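Galactose mutarotase-like protein (Clostridium acetobutylicum, PDB 3OS7) probably binds carbohydrate and may act as an aldose 1-epimerase, interconverting the anomers of a sugar. Local coordinates at residues 7-21 and 119-131. Numbering follows the deposited sequence.
Sequences LWIKEEIIWSEHKCI and VHKKKIDQDKALV
Ile9 directs its CG1 branch onto the hairpin formed by strands 119-125 and 128-131, where CD1 comes to rest over the paired backbones, 3.5 Å from Lys123 N and close to Leu130 O. That amide and carbonyl are already bonded to each other, so the methyl lies against a satisfied peptide pair. Ile124 runs past Ile9 in the opposite direction, its CG2 3.7 Å from Ile9 CG1, while the Ala129 methyl closes in on the same CG1. With CG1 of Ile124 between its backbone N and carbonyl carbon (chi1 56°), CG2 is the branch turned to Ile9. Toward the turn of the hairpin, Leu7 lies over the backbone, with CD1 3.6 Å from Lys128 O and CD2 reaching Gln126 O.

At the other end Lys122 combines two roles. Lys122 CD packs 3.9 Å from Ile21 CD1 and also brushes Ile9 CG2; a bend about the CG-CD bond (chi3 -68°) turns CE and NZ toward Glu11, and Lys122 NZ meets Glu11 OE1 at 2.8 Å, nearly in line with the C-O bond, in a salt bridge at the exposed margin. Deeper in, Ile21 CG2 meets Val131 CG2 at 3.9 Å, and Phe23 extends this apolar layer against Val131.

Backbone pairing holds each partner separately: Glu12 with Cys20 and Ile14 with His18 in the N-terminal hairpin, Lys123 with Leu130 and Asp125 with Lys128 in the other. Strand 8-14 runs roughly antiparallel to strand 119-125, their axes 7.4 Å apart. Two antiparallel layers thus meet face to face through side chains, as in the beta-sandwich of the galactose mutarotase fold.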
loop_
_atom_site.group_PDB
_atom_site.type_symbol
_atom_site.label_atom_id
_atom_site.label_comp_id
_atom_site.label_asym_id
_atom_site.label_seq_id
_atom_site.Cartn_x
_atom_site.Cartn_y
_atom_site.Cartn_z
ATOM N N LEU A 7 22.312 -13.638 1.872
ATOM C CA LEU A 7 22.281 -12.409 1.113
ATOM C C LEU A 7 22.406 -12.687 -0.374
ATOM O O LEU A 7 23.451 -13.130 -0.826
ATOM C CB LEU A 7 23.401 -11.469 1.581
ATOM C CG LEU A 7 23.553 -10.143 0.841
ATOM C CD1 LEU A 7 22.346 -9.195 1.146
ATOM C CD2 LEU A 7 24.883 -9.513 1.263
ATOM N N TRP A 8 21.352 -12.400 -1.142
ATOM C CA TRP A 8 21.357 -12.675 -2.581
ATOM C C TRP A 8 20.188 -12.032 -3.302
ATOM O O TRP A 8 19.196 -11.603 -2.675
ATOM C CB TRP A 8 21.408 -14.191 -2.870
ATOM C CG TRP A 8 20.428 -15.013 -2.100
ATOM C CD1 TRP A 8 20.660 -15.677 -0.933
ATOM C CD2 TRP A 8 19.052 -15.240 -2.427
ATOM N NE1 TRP A 8 19.513 -16.322 -0.523
ATOM C CE2 TRP A 8 18.512 -16.066 -1.416
ATOM C CE3 TRP A 8 18.226 -14.847 -3.496
ATOM C CZ2 TRP A 8 17.195 -16.505 -1.435
ATOM C CZ3 TRP A 8 16.919 -15.276 -3.506
ATOM C CH2 TRP A 8 16.406 -16.074 -2.460
ATOM N N ILE A 9 20.326 -11.949 -4.616
ATOM C CA ILE A 9 19.271 -11.464 -5.509
ATOM C C ILE A 9 19.257 -12.394 -6.700
ATOM O O ILE A 9 20.271 -12.581 -7.347
ATOM C CB ILE A 9 19.514 -10.035 -6.017
ATOM C CG1 ILE A 9 19.626 -9.049 -4.830
ATOM C CG2 ILE A 9 18.414 -9.625 -7.020
ATOM C CD1 ILE A 9 19.942 -7.607 -5.258
ATOM N N LYS A 10 18.083 -12.923 -7.023
ATOM C CA LYS A 10 17.911 -13.895 -8.121
ATOM C C LYS A 10 16.796 -13.431 -9.041
ATOM O O LYS A 10 15.688 -13.169 -8.587
ATOM C CB LYS A 10 17.611 -15.279 -7.563
ATOM C CG LYS A 10 17.392 -16.363 -8.614
ATOM C CD LYS A 10 17.199 -17.723 -7.961
ATOM C CE LYS A 10 17.106 -18.826 -8.988
ATOM N NZ LYS A 10 16.999 -20.169 -8.334
ATOM N N GLU A 11 17.110 -13.300 -10.326
ATOM C CA GLU A 11 16.121 -13.048 -11.336
ATOM C C GLU A 11 15.765 -14.402 -11.925
ATOM O O GLU A 11 16.647 -15.133 -12.328
ATOM C CB GLU A 11 16.707 -12.158 -12.389
ATOM C CG GLU A 11 15.817 -11.801 -13.540
ATOM C CD GLU A 11 16.487 -10.717 -14.412
ATOM O OE1 GLU A 11 17.353 -9.988 -13.887
ATOM O OE2 GLU A 11 16.139 -10.573 -15.592
ATOM N N GLU A 12 14.476 -14.720 -11.965
ATOM C CA GLU A 12 14.028 -16.031 -12.438
ATOM C C GLU A 12 12.667 -15.912 -13.120
ATOM O O GLU A 12 12.129 -14.824 -13.239
ATOM C CB GLU A 12 13.993 -17.028 -11.276
ATOM C CG GLU A 12 12.964 -16.719 -10.233
ATOM C CD GLU A 12 13.233 -17.414 -8.898
ATOM O OE1 GLU A 12 13.608 -16.721 -7.937
ATOM O OE2 GLU A 12 13.069 -18.644 -8.793
ATOM N N ILE A 13 12.144 -17.034 -13.625
ATOM C CA ILE A 13 10.895 -17.031 -14.382
ATOM C C ILE A 13 9.774 -17.521 -13.466
ATOM O O ILE A 13 9.938 -18.463 -12.714
ATOM C CB ILE A 13 10.963 -17.952 -15.610
ATOM C CG1 ILE A 13 12.057 -17.487 -16.587
ATOM C CG2 ILE A 13 9.630 -18.002 -16.327
ATOM C CD1 ILE A 13 11.973 -16.010 -16.939
ATOM N N ILE A 14 8.629 -16.876 -13.545
ATOM C CA ILE A 14 7.434 -17.319 -12.788
ATOM C C ILE A 14 6.266 -17.302 -13.780
ATOM O O ILE A 14 6.296 -16.580 -14.767
ATOM C CB ILE A 14 7.182 -16.383 -11.552
ATOM C CG1 ILE A 14 6.102 -16.938 -10.618
ATOM C CG2 ILE A 14 6.773 -15.008 -11.989
ATOM C CD1 ILE A 14 6.033 -16.204 -9.268
ATOM N N TRP A 15 5.254 -18.131 -13.534
ATOM C CA TRP A 15 4.111 -18.244 -14.449
ATOM C C TRP A 15 4.575 -18.476 -15.886
ATOM O O TRP A 15 4.080 -17.838 -16.825
ATOM C CB TRP A 15 3.240 -16.991 -14.372
ATOM C CG TRP A 15 2.282 -16.976 -13.262
ATOM C CD1 TRP A 15 1.266 -17.861 -13.052
ATOM C CD2 TRP A 15 2.178 -15.991 -12.224
ATOM N NE1 TRP A 15 0.549 -17.500 -11.927
ATOM C CE2 TRP A 15 1.092 -16.360 -11.405
ATOM C CE3 TRP A 15 2.914 -14.851 -11.894
ATOM C CZ2 TRP A 15 0.715 -15.620 -10.283
ATOM C CZ3 TRP A 15 2.548 -14.125 -10.779
ATOM C CH2 TRP A 15 1.446 -14.511 -9.992
ATOM N N SER A 16 5.567 -19.352 -16.041
ATOM C CA SER A 16 6.107 -19.768 -17.357
ATOM C C SER A 16 6.900 -18.755 -18.201
ATOM O O SER A 16 7.865 -19.142 -18.845
ATOM C CB SER A 16 5.008 -20.405 -18.228
ATOM O OG SER A 16 4.343 -21.411 -17.491
ATOM N N GLU A 17 6.486 -17.495 -18.253
ATOM C CA GLU A 17 7.124 -16.534 -19.152
ATOM C C GLU A 17 7.344 -15.159 -18.541
ATOM O O GLU A 17 7.660 -14.216 -19.253
ATOM C CB GLU A 17 6.301 -16.390 -20.444
ATOM C CG GLU A 17 4.796 -16.174 -20.190
ATOM C CD GLU A 17 3.992 -15.877 -21.455
ATOM O OE1 GLU A 17 4.469 -16.154 -22.581
ATOM O OE2 GLU A 17 2.870 -15.358 -21.314
ATOM N N HIS A 18 7.215 -15.033 -17.225
ATOM C CA HIS A 18 7.403 -13.713 -16.593
ATOM C C HIS A 18 8.624 -13.655 -15.705
ATOM O O HIS A 18 8.902 -14.572 -14.974
ATOM C CB HIS A 18 6.163 -13.329 -15.807
ATOM C CG HIS A 18 4.939 -13.288 -16.645
ATOM N ND1 HIS A 18 4.580 -12.173 -17.376
ATOM C CD2 HIS A 18 4.000 -14.228 -16.896
ATOM C CE1 HIS A 18 3.469 -12.435 -18.044
ATOM N NE2 HIS A 18 3.091 -13.670 -17.759
ATOM N N LYS A 19 9.356 -12.561 -15.795
ATOM C CA LYS A 19 10.521 -12.389 -14.974
ATOM C C LYS A 19 10.069 -11.976 -13.568
ATOM O O LYS A 19 9.057 -11.272 -13.388
ATOM C CB LYS A 19 11.476 -11.391 -15.612
ATOM C CG LYS A 19 12.081 -11.956 -16.933
ATOM C CD LYS A 19 13.089 -11.004 -17.581
ATOM C CE LYS A 19 12.865 -10.856 -19.077
ATOM N NZ LYS A 19 13.357 -9.514 -19.524
ATOM N N CYS A 20 10.747 -12.487 -12.559
ATOM C CA CYS A 20 10.492 -12.014 -11.208
ATOM C C CYS A 20 11.851 -11.893 -10.546
ATOM O O CYS A 20 12.842 -12.460 -11.048
ATOM C CB CYS A 20 9.570 -12.960 -10.475
ATOM S SG CYS A 20 10.242 -14.569 -10.014
ATOM N N ILE A 21 11.919 -11.101 -9.485
ATOM C CA ILE A 21 13.132 -10.987 -8.690
ATOM C C ILE A 21 12.865 -11.450 -7.270
ATOM O O ILE A 21 11.975 -10.906 -6.583
ATOM C CB ILE A 21 13.698 -9.525 -8.663
ATOM C CG1 ILE A 21 13.860 -8.911 -10.060
ATOM C CG2 ILE A 21 15.011 -9.487 -7.852
ATOM C CD1 ILE A 21 14.948 -9.509 -10.896
ATOM N N VAL A 119 12.836 -3.255 -14.303
ATOM C CA VAL A 119 13.824 -3.343 -13.235
ATOM C C VAL A 119 14.852 -2.253 -13.470
ATOM O O VAL A 119 15.420 -2.136 -14.559
ATOM C CB VAL A 119 14.472 -4.735 -13.170
ATOM C CG1 VAL A 119 15.595 -4.758 -12.148
ATOM C CG2 VAL A 119 13.444 -5.784 -12.831
ATOM N N HIS A 120 15.094 -1.446 -12.443
ATOM C CA HIS A 120 15.949 -0.288 -12.572
ATOM C C HIS A 120 17.319 -0.544 -11.941
ATOM O O HIS A 120 18.346 -0.083 -12.464
ATOM C CB HIS A 120 15.225 0.918 -11.959
ATOM C CG HIS A 120 16.020 2.173 -11.961
ATOM N ND1 HIS A 120 16.248 2.907 -13.110
ATOM C CD2 HIS A 120 16.646 2.831 -10.955
ATOM C CE1 HIS A 120 16.981 3.967 -12.805
ATOM N NE2 HIS A 120 17.224 3.951 -11.503
ATOM N N LYS A 121 17.342 -1.255 -10.817
ATOM C CA LYS A 121 18.558 -1.521 -10.066
ATOM C C LYS A 121 18.454 -2.805 -9.252
ATOM O O LYS A 121 17.394 -3.131 -8.716
ATOM C CB LYS A 121 18.851 -0.345 -9.148
ATOM C CG LYS A 121 20.211 -0.427 -8.447
ATOM C CD LYS A 121 20.441 0.696 -7.459
ATOM C CE LYS A 121 20.463 2.047 -8.102
ATOM N NZ LYS A 121 21.170 3.013 -7.211
ATOM N N LYS A 122 19.558 -3.530 -9.186
ATOM C CA LYS A 122 19.720 -4.690 -8.331
ATOM C C LYS A 122 21.109 -4.572 -7.746
ATOM O O LYS A 122 22.083 -4.436 -8.499
ATOM C CB LYS A 122 19.625 -6.002 -9.130
ATOM C CG LYS A 122 18.308 -6.242 -9.775
ATOM C CD LYS A 122 18.294 -7.579 -10.558
ATOM C CE LYS A 122 19.204 -7.599 -11.820
ATOM N NZ LYS A 122 19.464 -9.043 -12.227
ATOM N N LYS A 123 21.218 -4.563 -6.418
ATOM C CA LYS A 123 22.508 -4.378 -5.778
ATOM C C LYS A 123 22.534 -5.023 -4.423
ATOM O O LYS A 123 21.608 -4.817 -3.624
ATOM C CB LYS A 123 22.756 -2.872 -5.604
ATOM C CG LYS A 123 24.074 -2.447 -4.936
ATOM C CD LYS A 123 24.224 -0.912 -5.104
ATOM C CE LYS A 123 25.591 -0.382 -4.690
ATOM N NZ LYS A 123 25.636 -0.110 -3.245
ATOM N N ILE A 124 23.596 -5.786 -4.169
ATOM C CA ILE A 124 23.910 -6.221 -2.826
ATOM C C ILE A 124 25.054 -5.400 -2.274
ATOM O O ILE A 124 26.047 -5.140 -2.953
ATOM C CB ILE A 124 24.114 -7.747 -2.721
ATOM C CG1 ILE A 124 25.175 -8.305 -3.640
ATOM C CG2 ILE A 124 22.786 -8.452 -3.058
ATOM C CD1 ILE A 124 25.392 -9.833 -3.452
ATOM N N ASP A 125 24.900 -4.936 -1.047
ATOM C CA ASP A 125 25.886 -4.016 -0.472
ATOM C C ASP A 125 25.746 -3.976 1.017
ATOM O O ASP A 125 24.636 -3.805 1.537
ATOM C CB ASP A 125 25.704 -2.598 -1.017
ATOM C CG ASP A 125 26.813 -1.639 -0.554
ATOM O OD1 ASP A 125 28.024 -2.017 -0.638
ATOM O OD2 ASP A 125 26.455 -0.513 -0.110
ATOM N N GLN A 126 26.912 -4.023 1.661
ATOM C CA GLN A 126 27.050 -4.384 3.052
ATOM C C GLN A 126 26.292 -5.688 3.176
ATOM O O GLN A 126 26.591 -6.634 2.436
ATOM C CB GLN A 126 26.546 -3.266 3.979
ATOM C CG GLN A 126 26.988 -1.867 3.508
ATOM C CD GLN A 126 27.690 -1.041 4.586
ATOM O OE1 GLN A 126 27.598 0.188 4.592
ATOM N NE2 GLN A 126 28.406 -1.712 5.488
ATOM N N ASP A 127 25.313 -5.735 4.072
ATOM C CA ASP A 127 24.471 -6.907 4.207
ATOM C C ASP A 127 23.009 -6.580 3.875
ATOM O O ASP A 127 22.110 -7.094 4.513
ATOM C CB ASP A 127 24.589 -7.498 5.615
ATOM C CG ASP A 127 26.013 -7.998 5.933
ATOM O OD1 ASP A 127 26.861 -8.053 5.008
ATOM O OD2 ASP A 127 26.281 -8.333 7.111
ATOM N N LYS A 128 22.797 -5.741 2.862
ATOM C CA LYS A 128 21.454 -5.382 2.381
ATOM C C LYS A 128 21.253 -5.784 0.908
ATOM O O LYS A 128 22.207 -5.760 0.136
ATOM C CB LYS A 128 21.260 -3.882 2.453
ATOM C CG LYS A 128 21.459 -3.306 3.869
ATOM C CD LYS A 128 21.501 -1.775 3.870
ATOM C CE LYS A 128 22.003 -1.243 5.217
ATOM N NZ LYS A 128 21.131 -1.694 6.350
ATOM N N ALA A 129 20.006 -6.064 0.527
ATOM C CA ALA A 129 19.663 -6.343 -0.858
ATOM C C ALA A 129 18.719 -5.261 -1.314
ATOM O O ALA A 129 17.688 -5.028 -0.685
ATOM C CB ALA A 129 19.045 -7.748 -1.023
ATOM N N LEU A 130 19.095 -4.595 -2.403
ATOM C CA LEU A 130 18.345 -3.492 -2.974
ATOM C C LEU A 130 17.811 -3.846 -4.364
ATOM O O LEU A 130 18.568 -4.275 -5.251
ATOM C CB LEU A 130 19.227 -2.236 -3.055
ATOM C CG LEU A 130 18.632 -0.981 -3.695
ATOM C CD1 LEU A 130 17.566 -0.414 -2.811
ATOM C CD2 LEU A 130 19.675 0.085 -3.958
ATOM N N VAL A 131 16.496 -3.699 -4.533
ATOM C CA VAL A 131 15.844 -3.868 -5.828
ATOM C C VAL A 131 14.951 -2.666 -6.089
ATOM O O VAL A 131 14.122 -2.281 -5.244
ATOM C CB VAL A 131 15.023 -5.129 -5.867
ATOM C CG1 VAL A 131 14.227 -5.196 -7.178
ATOM C CG2 VAL A 131 15.896 -6.368 -5.706
#